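Local coordinates for bromodomain adjacent to zinc finger domain protein 2B (Homo sapiens, PDB 4QF3) that probably recognises histone H3 tails through its zinc-binding PHD finger and is thought to act in ISWI-associated transcriptional regulation, at residues A[20-25]-A[31-36]. Numbering follows the deposited sequence.
With ZN (zinc ion), chain C; ZN (zinc ion), chain D.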
loop_
_atom_site.group_PDB
_atom_site.type_symbol
_atom_site.label_atom_id
_atom_site.label_comp_id
_atom_site.label_asym_id
_atom_site.label_seq_id
_atom_site.Cartn_x
_atom_site.Cartn_y
_atom_site.Cartn_z
ATOM N N LEU A 20 2.328 -0.805 8.722
ATOM C CA LEU A 20 3.289 -0.768 7.626
ATOM C C LEU A 20 2.655 -1.169 6.282
ATOM O O LEU A 20 3.326 -1.112 5.234
ATOM C CB LEU A 20 4.475 -1.692 7.921
ATOM C CG LEU A 20 5.271 -1.321 9.198
ATOM C CD1 LEU A 20 6.344 -2.379 9.438
ATOM C CD2 LEU A 20 5.866 0.079 9.152
ATOM N N LEU A 21 1.398 -1.580 6.322
ATOM C CA LEU A 21 0.696 -1.956 5.122
ATOM C C LEU A 21 0.023 -0.701 4.561
ATOM O O LEU A 21 -1.069 -0.266 4.983
ATOM C CB LEU A 21 -0.280 -3.102 5.441
ATOM C CG LEU A 21 -1.166 -3.580 4.316
ATOM C CD1 LEU A 21 -0.323 -4.098 3.187
ATOM C CD2 LEU A 21 -2.077 -4.697 4.839
ATOM N N LEU A 22 0.721 -0.106 3.614
ATOM C CA LEU A 22 0.277 1.155 2.973
ATOM C C LEU A 22 -0.897 0.997 2.022
ATOM O O LEU A 22 -0.797 0.194 1.078
ATOM C CB LEU A 22 1.468 1.816 2.258
ATOM C CG LEU A 22 2.739 1.982 3.075
ATOM C CD1 LEU A 22 3.688 2.763 2.203
ATOM C CD2 LEU A 22 2.540 2.634 4.446
ATOM N N LEU A 23 -1.971 1.731 2.281
ATOM C CA LEU A 23 -3.200 1.597 1.523
ATOM C C LEU A 23 -3.314 2.809 0.659
ATOM O O LEU A 23 -3.296 3.968 1.157
ATOM C CB LEU A 23 -4.421 1.488 2.450
ATOM C CG LEU A 23 -4.248 0.564 3.657
ATOM C CD1 LEU A 23 -5.435 0.648 4.620
ATOM C CD2 LEU A 23 -4.012 -0.861 3.174
ATOM N N CYS A 24 -3.465 2.562 -0.633
ATOM C CA CYS A 24 -3.482 3.617 -1.636
ATOM C C CYS A 24 -4.830 4.331 -1.650
ATOM O O CYS A 24 -5.857 3.681 -1.808
ATOM C CB CYS A 24 -3.164 3.128 -3.041
ATOM S SG CYS A 24 -3.141 4.473 -4.276
ATOM N N ASP A 25 -4.788 5.657 -1.551
ATOM C CA ASP A 25 -6.036 6.440 -1.546
ATOM C C ASP A 25 -6.649 6.461 -2.928
ATOM O O ASP A 25 -7.862 6.703 -3.071
ATOM C CB ASP A 25 -5.767 7.870 -1.115
ATOM C CG ASP A 25 -6.207 8.132 0.274
ATOM O OD1 ASP A 25 -7.354 8.595 0.436
ATOM O OD2 ASP A 25 -5.417 7.849 1.188
ATOM N N CYS A 31 0.335 -2.335 0.015
ATOM C CA CYS A 31 1.654 -2.889 -0.089
ATOM C C CYS A 31 2.460 -2.511 1.134
ATOM O O CYS A 31 2.493 -1.335 1.528
ATOM C CB CYS A 31 2.342 -2.396 -1.356
ATOM S SG CYS A 31 3.888 -3.232 -1.802
ATOM N N HIS A 32 3.147 -3.474 1.732
ATOM C CA HIS A 32 4.001 -3.136 2.891
ATOM C C HIS A 32 5.209 -2.295 2.518
ATOM O O HIS A 32 5.778 -2.468 1.455
ATOM C CB HIS A 32 4.581 -4.407 3.502
ATOM C CG HIS A 32 3.554 -5.284 4.176
ATOM N ND1 HIS A 32 3.203 -6.532 3.703
ATOM C CD2 HIS A 32 2.805 -5.068 5.285
ATOM C CE1 HIS A 32 2.312 -7.070 4.528
ATOM N NE2 HIS A 32 2.053 -6.200 5.492
ATOM N N THR A 33 5.589 -1.409 3.434
ATOM C CA THR A 33 6.782 -0.621 3.235
ATOM C C THR A 33 7.964 -1.517 2.805
ATOM O O THR A 33 8.727 -1.204 1.859
ATOM C CB THR A 33 7.109 0.073 4.572
ATOM O OG1 THR A 33 7.104 -0.903 5.624
ATOM C CG2 THR A 33 6.189 1.223 4.891
ATOM N N TYR A 34 8.137 -2.670 3.474
ATOM C CA TYR A 34 9.295 -3.534 3.300
ATOM C C TYR A 34 9.169 -4.505 2.147
ATOM O O TYR A 34 10.100 -5.241 1.847
ATOM C CB TYR A 34 9.562 -4.297 4.613
ATOM C CG TYR A 34 8.345 -5.039 5.160
ATOM C CD1 TYR A 34 7.907 -6.239 4.589
ATOM C CD2 TYR A 34 7.627 -4.540 6.210
ATOM C CE1 TYR A 34 6.815 -6.906 5.092
ATOM C CE2 TYR A 34 6.549 -5.214 6.742
ATOM C CZ TYR A 34 6.134 -6.402 6.152
ATOM O OH TYR A 34 5.000 -7.039 6.683
ATOM N N CYS A 35 7.996 -4.500 1.508
ATOM C CA CYS A 35 7.720 -5.303 0.306
ATOM C C CYS A 35 7.902 -4.490 -0.971
ATOM O O CYS A 35 8.133 -5.079 -2.024
ATOM C CB CYS A 35 6.305 -5.916 0.301
ATOM S SG CYS A 35 6.145 -7.227 1.536
ATOM N N HIS A 36 7.873 -3.146 -0.889
ATOM C CA HIS A 36 8.306 -2.331 -1.999
ATOM C C HIS A 36 9.775 -2.512 -2.289
ATOM O O HIS A 36 10.573 -2.810 -1.394
ATOM C CB HIS A 36 8.146 -0.850 -1.697
ATOM C CG HIS A 36 6.754 -0.359 -1.781
ATOM N ND1 HIS A 36 6.210 0.108 -2.957
ATOM C CD2 HIS A 36 5.794 -0.235 -0.838
ATOM C CE1 HIS A 36 4.974 0.512 -2.733
ATOM N NE2 HIS A 36 4.703 0.324 -1.459
HETATM ZN ZN ZN C . 3.912 -7.484 1.918
HETATM ZN ZN ZN D . -2.868 3.237 -6.238
#
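Leu22 and Cys31 form the hydrogen-bonded pair of the short antiparallel hairpin that runs between the two zinc sites of this PHD finger. Cys31 N donates to Leu22 O (3.0 Å); in return Leu22 N reaches Cys31 O from well above its carbonyl plane. Thr33 N makes a third bond to Leu20 O (2.9 Å), lying in that carbonyl's plane. The same oxygen receives a CA-H...O contact from His32. Leu21 and His32 are the non-hydrogen-bonded pair. With CG anti to the backbone N (chi1 177°), Leu21 sets CD1 over one face of the imidazole, 3.9 Å from its centroid, in a CH-pi contact; Tyr34 OH sits over the opposite face. Between these two contacts, His32 binds zinc through ND1 (2.1 Å), NE2 donates to Asp16 O, and Cys35, Cys9 and Cys12 complete the site. Toward the other end of 20-25, Cys24 SG binds the second zinc with Cys27, Cys50 and Cys53. Leu20 can be followed outward: CB lies 3.6 Å from Thr33 OG1, CG and CD2 stay beside that oxygen, and CD1 meets the Tyr34 ring edge-on in its plane. An alanine here lacks CG and both methyls, which would probably leave the Tyr34 edge without the Leu20 CD1 contact and open a gap beside Thr33 OG1. Across the hairpin the Leu22 and Thr33 side chains cross at about a right angle, Leu22 CD2 standing 3.9 Å from Thr33 CG2.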